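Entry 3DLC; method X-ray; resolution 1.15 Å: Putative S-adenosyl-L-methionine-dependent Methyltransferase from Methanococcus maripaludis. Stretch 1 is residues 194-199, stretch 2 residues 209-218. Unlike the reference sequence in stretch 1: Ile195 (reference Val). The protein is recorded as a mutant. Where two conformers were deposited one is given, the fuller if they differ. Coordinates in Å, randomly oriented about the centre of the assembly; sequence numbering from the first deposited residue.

Stretch 1, residues 194-199: GISSYE
Stretch 2 209-218: IIISKTDQEV

The two stretches belong to one chain and run antiparallel, burying 499 Å² summed over both sides. Ser196, Glu199 and Ile210 have the most surface covered, 79, 70 and 65 Å², and they mark the two ends of the contact: a β-ladder built on Glu199 and Ile210, and a loop contact centred on Ser196.

At the ladder end, Glu199 (phi/psi -126/141) and Ile210 (-124/91) form an antiparallel hydrogen-bonded pair with CA atoms 5.1 Å apart. Both backbone bonds are present: Glu199 N donates to Ile210 O at 2.9 Å with an N-H...O angle of 169°, and Ile210 N donates to Glu199 O at 2.8 Å and 153°. The two side chains share a face of the sheet. Glu199 has chi1 m, chi2 t and chi3 -63°, Ile210 chi1 m and chi2 t; with these rotamers Glu199 OE1 comes within 3.5 Å of Ile210 CG2, a van der Waals approach of a carboxylate oxygen to a methyl group, with no polar bond between them.

One residue back along stretch 1, Tyr198 (-160/163) faces Ile211 (-89/141) as a non-hydrogen-bonded pair, and the CA-CA distance narrows to 4.3 Å. Their side chains lie on the face opposite Glu199 and Ile210. Tyr198 CB approaches Ile211 CG1 at 4.3 Å, but chi1 p and chi2 74° lead the end of the tyrosine away from stretch 2. Tyr198 CA also makes a CA-H...O contact with Ile210 O at 3.3 Å, the angle at H being 126°. Ile211, with chi1 m and chi2 t, meets a second apolar partner in Ile195 (chi1 m, chi2 m), which differs from the reference sequence: Ile195 CG2 lies 4.1 Å from Ile211 CG2.

The register carries on to Ser197 and Ser212, whose CA atoms are 5.5 Å apart. Ser212 N donates to Ser197 O at 3.1 Å and 169°. The reciprocal link is made through water: one molecule accepts from Ser197 N at 3.0 Å and donates to Ser212 O at 2.7 Å, bridging the amide and carbonyl. Ser197 has chi1 t, and its CB packs 3.9 Å from Thr214 CG2.

Beyond this point stretch 2 is loop, and the register skips to Ser196 opposite Gln216, CA-CA 5.8 Å. Ser196 (-76/-32) points its CA-to-CB bond toward stretch 2, and chi1 m places OG where Glu217 N donates to it at 3.1 Å and 160°. A side-chain oxygen thus serves as the acceptor here. The same OG is 3.5 Å from Gln216 CA, and Ser196 CB lies 4.3 Å from Thr214 CG2.

A second water closes this end, donating to Gly194 O at 2.8 Å and to Glu217 OE2 at 2.7 Å, with Glu217 in chi1 p and chi2 t. Gly194 has phi/psi 98/22 just after a helix, where a CB would jam against the preceding carbonyl oxygen.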

# COMPACT_ATOMS: atom_id res chain seq x y z
N GLY A 194 -6.78 11.07 17.02
CA GLY A 194 -6.87 12.52 17.14
C GLY A 194 -6.23 13.34 16.04
O GLY A 194 -5.95 14.51 16.21
N ILE A 195 -6.05 12.71 14.88
CA ILE A 195 -5.41 13.31 13.72
C ILE A 195 -6.13 14.60 13.33
O ILE A 195 -7.33 14.59 13.10
CB ILE A 195 -5.45 12.31 12.51
CG1 ILE A 195 -4.71 11.00 12.83
CG2 ILE A 195 -4.90 12.96 11.25
CD1 ILE A 195 -3.30 11.18 13.33
N SER A 196 -5.38 15.69 13.23
CA SER A 196 -5.99 17.01 12.95
C SER A 196 -6.41 17.24 11.51
O SER A 196 -7.31 18.02 11.24
CB SER A 196 -4.99 18.14 13.32
OG SER A 196 -4.72 18.20 14.71
N SER A 197 -5.67 16.62 10.58
CA SER A 197 -5.86 16.86 9.14
C SER A 197 -5.75 15.58 8.33
O SER A 197 -4.73 14.94 8.31
CB SER A 197 -4.78 17.83 8.67
OG SER A 197 -4.93 18.15 7.31
N TYR A 198 -6.84 15.25 7.64
CA TYR A 198 -6.84 14.12 6.70
C TYR A 198 -7.99 14.24 5.71
O TYR A 198 -8.96 14.97 5.92
CB TYR A 198 -6.91 12.75 7.44
CG TYR A 198 -8.20 12.46 8.19
CD1 TYR A 198 -9.37 12.13 7.53
CD2 TYR A 198 -8.25 12.48 9.56
CE1 TYR A 198 -10.55 11.84 8.22
CE2 TYR A 198 -9.42 12.21 10.26
CZ TYR A 198 -10.56 11.87 9.59
OH TYR A 198 -11.76 11.64 10.23
N GLU A 199 -7.84 13.48 4.64
CA GLU A 199 -8.90 13.19 3.71
C GLU A 199 -9.00 11.67 3.57
O GLU A 199 -7.97 10.99 3.55
CB GLU A 199 -8.59 13.70 2.29
CG GLU A 199 -8.34 15.17 2.15
CD GLU A 199 -7.60 15.47 0.86
OE1 GLU A 199 -6.45 14.99 0.75
OE2 GLU A 199 -8.17 16.15 -0.01
N ILE A 209 -6.66 6.59 2.08
CA ILE A 209 -6.53 7.35 3.30
C ILE A 209 -5.33 8.27 3.16
O ILE A 209 -4.21 7.81 2.97
CB ILE A 209 -6.35 6.40 4.49
CG1 ILE A 209 -7.57 5.47 4.65
CG2 ILE A 209 -6.06 7.18 5.77
CD1 ILE A 209 -7.28 4.21 5.49
N ILE A 210 -5.59 9.57 3.27
CA ILE A 210 -4.61 10.61 3.00
C ILE A 210 -4.44 11.52 4.21
O ILE A 210 -5.17 12.51 4.41
CB ILE A 210 -5.04 11.45 1.77
CG1 ILE A 210 -5.24 10.53 0.56
CG2 ILE A 210 -4.02 12.55 1.46
CD1 ILE A 210 -5.84 11.19 -0.67
N ILE A 211 -3.50 11.15 5.05
CA ILE A 211 -3.19 11.88 6.27
C ILE A 211 -2.14 12.92 5.94
O ILE A 211 -1.19 12.66 5.21
CB ILE A 211 -2.65 10.91 7.34
CG1 ILE A 211 -3.75 9.91 7.74
CG2 ILE A 211 -2.13 11.68 8.56
CD1 ILE A 211 -3.20 8.63 8.39
N SER A 212 -2.29 14.09 6.55
CA SER A 212 -1.30 15.15 6.49
C SER A 212 -0.78 15.39 7.88
O SER A 212 -1.55 15.79 8.72
CB SER A 212 -1.90 16.45 6.04
OG SER A 212 -2.26 16.41 4.70
N LYS A 213 0.50 15.25 8.14
CA LYS A 213 0.99 15.55 9.46
C LYS A 213 1.24 17.02 9.56
O LYS A 213 2.02 17.61 8.83
CB LYS A 213 2.27 14.78 9.78
CG LYS A 213 2.79 15.14 11.18
CD LYS A 213 4.07 14.45 11.65
CE LYS A 213 3.80 13.20 12.36
NZ LYS A 213 4.97 12.46 12.91
N THR A 214 0.57 17.62 10.51
CA THR A 214 0.65 19.05 10.69
C THR A 214 0.65 19.36 12.17
O THR A 214 0.25 18.56 12.98
CB THR A 214 -0.54 19.72 9.95
OG1 THR A 214 -0.27 21.11 9.73
CG2 THR A 214 -1.90 19.50 10.66
N ASP A 215 1.08 20.57 12.51
CA ASP A 215 1.09 21.02 13.90
C ASP A 215 -0.35 20.92 14.42
O ASP A 215 -1.27 21.48 13.84
CB ASP A 215 1.62 22.43 14.00
CG ASP A 215 3.12 22.53 13.72
OD1 ASP A 215 3.86 21.51 13.83
OD2 ASP A 215 3.56 23.65 13.38
N GLN A 216 -0.54 20.19 15.50
CA GLN A 216 -1.86 19.82 15.92
C GLN A 216 -2.73 20.94 16.44
O GLN A 216 -2.27 21.95 16.98
CB GLN A 216 -1.84 18.67 16.90
CG GLN A 216 -1.37 18.99 18.29
CD GLN A 216 -1.52 17.78 19.17
OE1 GLN A 216 -1.15 16.66 18.77
NE2 GLN A 216 -2.09 17.95 20.36
N GLU A 217 -4.03 20.72 16.36
CA GLU A 217 -4.99 21.74 16.74
C GLU A 217 -5.17 21.89 18.24
O GLU A 217 -5.55 22.97 18.69
CB GLU A 217 -6.35 21.48 16.07
CG GLU A 217 -7.00 20.19 16.46
CD GLU A 217 -8.13 19.84 15.53
OE1 GLU A 217 -8.90 20.74 15.11
OE2 GLU A 217 -8.28 18.65 15.23
N VAL A 218 -4.93 20.84 19.01
CA VAL A 218 -5.09 20.91 20.47
C VAL A 218 -3.76 21.29 21.09
O VAL A 218 -2.81 20.51 21.14
CB VAL A 218 -5.62 19.58 21.06
CG1 VAL A 218 -5.68 19.68 22.59
CG2 VAL A 218 -6.98 19.24 20.48
O HOH W 1 -7.28 16.80 17.00
O HOH W 2 -2.76 15.99 11.12